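Local coordinates for CRISPR-associated protein,CRISPR-associated endonuclease Cas9 (Corynebacterium diphtheriae, PDB 6JOO), which is an engineered form of an RNA-guided CRISPR endonuclease of subtype II-C that uses its guide RNA to recognise target DNA, at residues A[894-906]-A[915-927]. Residues are numbered along the deposited sequence; the frame is centred on the assembly and turned at random.
With nucleotides of chain B; nucleotides of chain D.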
loop_
_atom_site.group_PDB
_atom_site.type_symbol
_atom_site.label_atom_id
_atom_site.label_comp_id
_atom_site.label_asym_id
_atom_site.label_seq_id
_atom_site.Cartn_x
_atom_site.Cartn_y
_atom_site.Cartn_z
ATOM N N LYS A 894 -2.851 37.229 -7.667
ATOM C CA LYS A 894 -3.772 38.026 -6.864
ATOM C C LYS A 894 -3.613 37.719 -5.380
ATOM O O LYS A 894 -3.624 38.630 -4.544
ATOM C CB LYS A 894 -5.210 37.774 -7.315
ATOM C CG LYS A 894 -6.246 38.673 -6.660
ATOM C CD LYS A 894 -7.657 38.236 -7.030
ATOM C CE LYS A 894 -8.693 39.248 -6.560
ATOM N NZ LYS A 894 -10.082 38.764 -6.812
ATOM N N LEU A 895 -3.440 36.440 -5.041
ATOM C CA LEU A 895 -3.379 36.030 -3.641
ATOM C C LEU A 895 -2.139 36.581 -2.950
ATOM O O LEU A 895 -2.216 37.105 -1.834
ATOM C CB LEU A 895 -3.408 34.503 -3.551
ATOM C CG LEU A 895 -3.135 33.864 -2.191
ATOM C CD1 LEU A 895 -4.279 34.126 -1.236
ATOM C CD2 LEU A 895 -2.893 32.372 -2.333
ATOM N N PHE A 896 -0.980 36.465 -3.595
ATOM C CA PHE A 896 0.269 36.837 -2.944
ATOM C C PHE A 896 0.515 38.337 -2.988
ATOM O O PHE A 896 1.267 38.863 -2.159
ATOM C CB PHE A 896 1.432 36.088 -3.591
ATOM C CG PHE A 896 1.468 34.629 -3.249
ATOM C CD1 PHE A 896 1.157 34.204 -1.970
ATOM C CD2 PHE A 896 1.797 33.680 -4.204
ATOM C CE1 PHE A 896 1.186 32.868 -1.644
ATOM C CE2 PHE A 896 1.823 32.338 -3.883
ATOM C CZ PHE A 896 1.517 31.932 -2.602
ATOM N N SER A 897 -0.110 39.038 -3.932
ATOM C CA SER A 897 0.111 40.474 -4.040
ATOM C C SER A 897 -0.675 41.238 -2.985
ATOM O O SER A 897 -0.159 42.189 -2.388
ATOM C CB SER A 897 -0.258 40.952 -5.442
ATOM O OG SER A 897 0.489 40.251 -6.422
ATOM N N ASP A 898 -1.920 40.831 -2.734
ATOM C CA ASP A 898 -2.820 41.564 -1.853
ATOM C C ASP A 898 -3.350 40.716 -0.701
ATOM O O ASP A 898 -4.281 41.144 -0.008
ATOM C CB ASP A 898 -3.994 42.137 -2.657
ATOM C CG ASP A 898 -3.540 43.046 -3.789
ATOM O OD1 ASP A 898 -2.574 43.813 -3.593
ATOM O OD2 ASP A 898 -4.151 42.991 -4.880
ATOM N N GLY A 899 -2.790 39.531 -0.474
ATOM C CA GLY A 899 -3.317 38.653 0.552
ATOM C C GLY A 899 -2.494 38.630 1.819
ATOM O O GLY A 899 -2.955 38.129 2.850
ATOM N N ASN A 900 -1.276 39.164 1.750
ATOM C CA ASN A 900 -0.356 39.194 2.885
ATOM C C ASN A 900 -0.203 37.795 3.486
ATOM O O ASN A 900 -0.504 37.546 4.653
ATOM C CB ASN A 900 -0.833 40.206 3.930
ATOM C CG ASN A 900 0.271 40.641 4.867
ATOM O OD1 ASN A 900 1.418 40.816 4.455
ATOM N ND2 ASN A 900 -0.071 40.820 6.136
ATOM N N VAL A 901 0.260 36.876 2.646
ATOM C CA VAL A 901 0.250 35.448 2.944
ATOM C C VAL A 901 1.548 35.053 3.630
ATOM O O VAL A 901 2.636 35.484 3.233
ATOM C CB VAL A 901 0.027 34.628 1.658
ATOM C CG1 VAL A 901 0.072 33.135 1.952
ATOM C CG2 VAL A 901 -1.293 35.006 1.002
ATOM N N THR A 902 1.428 34.223 4.668
ATOM C CA THR A 902 2.560 33.663 5.394
ATOM C C THR A 902 2.414 32.149 5.433
ATOM O O THR A 902 1.350 31.635 5.795
ATOM C CB THR A 902 2.642 34.214 6.822
ATOM O OG1 THR A 902 2.565 35.644 6.793
ATOM C CG2 THR A 902 3.947 33.803 7.480
ATOM N N VAL A 903 3.475 31.446 5.057
ATOM C CA VAL A 903 3.516 29.988 5.105
ATOM C C VAL A 903 3.971 29.570 6.496
ATOM O O VAL A 903 5.035 29.993 6.960
ATOM C CB VAL A 903 4.456 29.437 4.021
ATOM C CG1 VAL A 903 4.421 27.918 3.978
ATOM C CG2 VAL A 903 4.103 30.028 2.667
ATOM N N VAL A 904 3.174 28.739 7.161
ATOM C CA VAL A 904 3.362 28.420 8.574
ATOM C C VAL A 904 3.761 26.956 8.704
ATOM O O VAL A 904 3.019 26.062 8.280
ATOM C CB VAL A 904 2.093 28.722 9.386
ATOM C CG1 VAL A 904 2.308 28.422 10.859
ATOM C CG2 VAL A 904 1.689 30.165 9.191
ATOM N N ARG A 905 4.931 26.714 9.293
ATOM C CA ARG A 905 5.401 25.376 9.627
ATOM C C ARG A 905 5.524 25.264 11.140
ATOM O O ARG A 905 5.923 26.222 11.808
ATOM C CB ARG A 905 6.747 25.063 8.964
ATOM C CG ARG A 905 6.652 24.585 7.520
ATOM C CD ARG A 905 6.210 25.684 6.561
ATOM N NE ARG A 905 6.060 25.184 5.196
ATOM C CZ ARG A 905 6.928 25.405 4.214
ATOM N NH1 ARG A 905 6.705 24.906 3.004
ATOM N NH2 ARG A 905 8.016 26.131 4.436
ATOM N N ARG A 906 5.182 24.097 11.679
ATOM C CA ARG A 906 5.104 23.905 13.121
ATOM C C ARG A 906 5.906 22.682 13.548
ATOM O O ARG A 906 6.212 21.797 12.745
ATOM C CB ARG A 906 3.650 23.754 13.592
ATOM C CG ARG A 906 2.715 24.854 13.118
ATOM C CD ARG A 906 1.281 24.625 13.586
ATOM N NE ARG A 906 0.390 25.697 13.154
ATOM C CZ ARG A 906 0.236 26.849 13.800
ATOM N NH1 ARG A 906 0.920 27.081 14.910
ATOM N NH2 ARG A 906 -0.599 27.769 13.332
ATOM N N GLU A 915 13.010 29.504 12.841
ATOM C CA GLU A 915 14.347 29.126 12.403
ATOM C C GLU A 915 14.636 27.707 12.869
ATOM O O GLU A 915 14.063 27.235 13.855
ATOM C CB GLU A 915 15.415 30.106 12.918
ATOM C CG GLU A 915 15.458 31.434 12.161
ATOM C CD GLU A 915 15.643 31.252 10.660
ATOM O OE1 GLU A 915 15.040 32.025 9.885
ATOM O OE2 GLU A 915 16.388 30.334 10.254
ATOM N N SER A 916 15.518 27.023 12.139
ATOM C CA SER A 916 15.833 25.625 12.407
ATOM C C SER A 916 17.326 25.389 12.262
ATOM O O SER A 916 17.934 25.811 11.273
ATOM C CB SER A 916 15.067 24.686 11.466
ATOM O OG SER A 916 15.444 23.332 11.666
ATOM N N THR A 917 17.908 24.714 13.256
ATOM C CA THR A 917 19.288 24.256 13.168
ATOM C C THR A 917 19.424 22.995 12.326
ATOM O O THR A 917 20.505 22.744 11.782
ATOM C CB THR A 917 19.852 23.997 14.570
ATOM O OG1 THR A 917 18.932 23.188 15.314
ATOM C CG2 THR A 917 20.080 25.309 15.318
ATOM N N ALA A 918 18.352 22.214 12.191
ATOM C CA ALA A 918 18.384 20.946 11.479
ATOM C C ALA A 918 17.959 21.070 10.022
ATOM O O ALA A 918 17.800 20.046 9.350
ATOM C CB ALA A 918 17.492 19.925 12.188
ATOM N N HIS A 919 17.759 22.293 9.525
ATOM C CA HIS A 919 17.303 22.527 8.153
ATOM C C HIS A 919 15.955 21.851 7.897
ATOM O O HIS A 919 15.747 21.178 6.884
ATOM C CB HIS A 919 18.353 22.073 7.133
ATOM C CG HIS A 919 19.679 22.749 7.295
ATOM N ND1 HIS A 919 20.869 22.155 6.936
ATOM C CD2 HIS A 919 20.000 23.973 7.779
ATOM C CE1 HIS A 919 21.867 22.983 7.192
ATOM N NE2 HIS A 919 21.366 24.093 7.703
ATOM N N LEU A 920 15.037 22.026 8.841
ATOM C CA LEU A 920 13.662 21.574 8.719
ATOM C C LEU A 920 12.810 22.664 8.080
ATOM O O LEU A 920 13.222 23.826 8.024
ATOM C CB LEU A 920 13.115 21.193 10.097
ATOM C CG LEU A 920 13.752 19.966 10.755
ATOM C CD1 LEU A 920 12.955 19.514 11.971
ATOM C CD2 LEU A 920 13.891 18.833 9.748
ATOM N N PRO A 921 11.634 22.319 7.549
ATOM C CA PRO A 921 10.768 23.349 6.961
ATOM C C PRO A 921 10.494 24.467 7.955
ATOM O O PRO A 921 10.262 24.225 9.140
ATOM C CB PRO A 921 9.493 22.578 6.606
ATOM C CG PRO A 921 9.961 21.187 6.378
ATOM C CD PRO A 921 11.079 20.968 7.358
ATOM N N VAL A 922 10.537 25.704 7.462
ATOM C CA VAL A 922 10.505 26.879 8.321
ATOM C C VAL A 922 9.447 27.857 7.825
ATOM O O VAL A 922 9.143 27.926 6.631
ATOM C CB VAL A 922 11.903 27.541 8.399
ATOM C CG1 VAL A 922 11.919 28.921 7.743
ATOM C CG2 VAL A 922 12.367 27.607 9.840
ATOM N N THR A 923 8.870 28.603 8.767
ATOM C CA THR A 923 7.855 29.597 8.439
ATOM C C THR A 923 8.482 30.774 7.705
ATOM O O THR A 923 9.508 31.311 8.133
ATOM C CB THR A 923 7.158 30.078 9.713
ATOM O OG1 THR A 923 6.293 29.047 10.211
ATOM C CG2 THR A 923 6.355 31.350 9.454
ATOM N N TRP A 924 7.865 31.175 6.595
ATOM C CA TRP A 924 8.346 32.296 5.803
ATOM C C TRP A 924 7.156 33.082 5.272
ATOM O O TRP A 924 6.036 32.574 5.194
ATOM C CB TRP A 924 9.252 31.836 4.652
ATOM C CG TRP A 924 8.588 30.900 3.690
ATOM C CD1 TRP A 924 8.279 29.588 3.901
ATOM C CD2 TRP A 924 8.166 31.202 2.355
ATOM N NE1 TRP A 924 7.683 29.055 2.784
ATOM C CE2 TRP A 924 7.603 30.026 1.821
ATOM C CE3 TRP A 924 8.207 32.353 1.562
ATOM C CZ2 TRP A 924 7.085 29.967 0.531
ATOM C CZ3 TRP A 924 7.692 32.293 0.283
ATOM C CH2 TRP A 924 7.137 31.108 -0.221
ATOM N N LYS A 925 7.415 34.334 4.913
ATOM C CA LYS A 925 6.386 35.262 4.467
ATOM C C LYS A 925 6.569 35.548 2.985
ATOM O O LYS A 925 7.680 35.843 2.535
ATOM C CB LYS A 925 6.440 36.561 5.273
ATOM C CG LYS A 925 5.360 37.565 4.915
ATOM C CD LYS A 925 5.303 38.685 5.937
ATOM C CE LYS A 925 4.041 39.511 5.770
ATOM N NZ LYS A 925 3.839 40.475 6.887
ATOM N N VAL A 926 5.478 35.458 2.229
ATOM C CA VAL A 926 5.512 35.689 0.789
ATOM C C VAL A 926 5.467 37.195 0.555
ATOM O O VAL A 926 4.426 37.828 0.743
ATOM C CB VAL A 926 4.354 34.980 0.076
ATOM C CG1 VAL A 926 4.516 35.075 -1.433
ATOM C CG2 VAL A 926 4.267 33.528 0.518
ATOM N N GLN A 927 6.600 37.771 0.153
ATOM C CA GLN A 927 6.688 39.202 -0.125
ATOM C C GLN A 927 7.949 39.531 -0.917
ATOM O O GLN A 927 8.857 38.709 -1.048
ATOM C CB GLN A 927 6.676 40.014 1.173
ATOM C CG GLN A 927 7.914 39.793 2.028
ATOM C CD GLN A 927 7.922 40.621 3.300
ATOM O OE1 GLN A 927 7.034 41.440 3.533
ATOM N NE2 GLN A 927 8.933 40.404 4.133
ATOM O OXT GLN A 927 8.095 40.639 -1.433
ATOM P P C B 78 8.575 12.756 4.571
ATOM O OP1 C B 78 8.701 12.481 3.117
ATOM O OP2 C B 78 9.299 11.885 5.529
ATOM O "O5'" C B 78 9.026 14.260 4.835
ATOM C "C5'" C B 78 8.589 14.965 5.986
ATOM C "C4'" C B 78 9.486 16.140 6.281
ATOM O "O4'" C B 78 8.936 16.918 7.365
ATOM C "C3'" C B 78 10.894 15.805 6.737
ATOM O "O3'" C B 78 11.746 15.543 5.639
ATOM C "C2'" C B 78 11.313 17.040 7.534
ATOM O "O2'" C B 78 11.891 18.012 6.683
ATOM C "C1'" C B 78 9.971 17.575 8.055
ATOM N N1 C B 78 9.786 17.387 9.511
ATOM C C2 C B 78 9.239 18.459 10.218
ATOM O O2 C B 78 8.923 19.479 9.587
ATOM N N3 C B 78 9.046 18.351 11.554
ATOM C C4 C B 78 9.399 17.230 12.185
ATOM N N4 C B 78 9.198 17.163 13.505
ATOM C C5 C B 78 9.974 16.127 11.484
ATOM C C6 C B 78 10.154 16.246 10.162
ATOM P P DA D 2 -9.845 35.413 -8.470
ATOM O OP1 DA D 2 -10.227 35.999 -7.167
ATOM O OP2 DA D 2 -8.815 34.352 -8.543
ATOM O "O5'" DA D 2 -11.167 34.855 -9.165
ATOM C "C5'" DA D 2 -12.384 35.566 -9.052
ATOM C "C4'" DA D 2 -13.463 34.898 -9.881
ATOM O "O4'" DA D 2 -12.955 34.633 -11.208
ATOM C "C3'" DA D 2 -13.962 33.560 -9.333
ATOM O "O3'" DA D 2 -15.350 33.637 -9.073
ATOM C "C2'" DA D 2 -13.645 32.536 -10.433
ATOM C "C1'" DA D 2 -13.448 33.400 -11.670
ATOM N N9 DA D 2 -12.464 32.853 -12.606
ATOM C C8 DA D 2 -11.108 32.953 -12.506
ATOM N N7 DA D 2 -10.459 32.377 -13.488
ATOM C C5 DA D 2 -11.457 31.861 -14.292
ATOM C C6 DA D 2 -11.419 31.133 -15.498
ATOM N N6 DA D 2 -10.282 30.789 -16.113
ATOM N N1 DA D 2 -12.597 30.768 -16.046
ATOM C C2 DA D 2 -13.730 31.114 -15.424
ATOM N N3 DA D 2 -13.892 31.797 -14.287
ATOM C C4 DA D 2 -12.704 32.145 -13.767
ATOM P P C B 81 21.948 13.165 1.966
ATOM O OP1 C B 81 22.989 12.322 1.325
ATOM O OP2 C B 81 21.011 12.537 2.932
ATOM O "O5'" C B 81 22.655 14.405 2.674
ATOM C "C5'" C B 81 23.529 15.256 1.948
ATOM C "C4'" C B 81 23.879 16.501 2.725
ATOM O "O4'" C B 81 22.712 17.354 2.843
ATOM C "C3'" C B 81 24.326 16.290 4.162
ATOM O "O3'" C B 81 25.686 15.912 4.270
ATOM C "C2'" C B 81 24.018 17.633 4.808
ATOM O "O2'" C B 81 25.023 18.584 4.487
ATOM C "C1'" C B 81 22.734 18.031 4.082
ATOM N N1 C B 81 21.523 17.666 4.851
ATOM C C2 C B 81 21.131 18.511 5.889
ATOM O O2 C B 81 21.811 19.522 6.121
ATOM N N3 C B 81 20.026 18.208 6.610
ATOM C C4 C B 81 19.320 17.110 6.328
ATOM N N4 C B 81 18.237 16.859 7.072
ATOM C C5 C B 81 19.702 16.230 5.271
ATOM C C6 C B 81 20.798 16.541 4.564
#
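Val-903 lies against one face of the Trp-924 indole. Its CB sits 3.8 Å from the centroid of the Trp-924 five-membered ring, a CH-pi contact. Val-903 CG2 lies over the same face, 3.6 Å from Trp-924 CE2. CG of Trp-924 lies between the backbone N and the carbonyl carbon (chi1 60°), and the indole lies alongside Val-903. The two form an antiparallel hydrogen-bonded pair: Val-903 N gives to Trp-924 O at 2.8 Å, and Trp-924 N gives to Val-903 O. Val-926 N adds a bond to Val-901 O. Val-926 CG1 meets a face of the Phe-896 ring, 3.5 Å from Phe-896 CD1.

Beyond Trp-924 a side chain takes over the pairing. Thr-923 OG1 accepts from Arg-905 N at 2.9 Å, a nearly straight bond (167°). The Arg-905 chain bends at chi2 (70°), and Arg-905 NH2 gives to Val-922 O at 3.1 Å, close to the guanidinium plane. Asp-821 forms a salt bridge with Arg-905 NH1, and Trp-816 makes a cation-pi contact.

Pro-921 CB packs on Arg-905 CG, and Pro-921 also meets the ribose of C78 of chain B. Farther out, His-919 ND1 donates to O2 of C81 of chain B, and Lys-894 NZ is hydrogen-bonded to OP1 of DA2 of chain D.

Within the Cas9 C-terminal domain, helix 892-898 turns at Asn-900 (positive phi) into strand 902-904. This strand forms a long-connection antiparallel hairpin with edge strand 924-925 and borders strand 822-824.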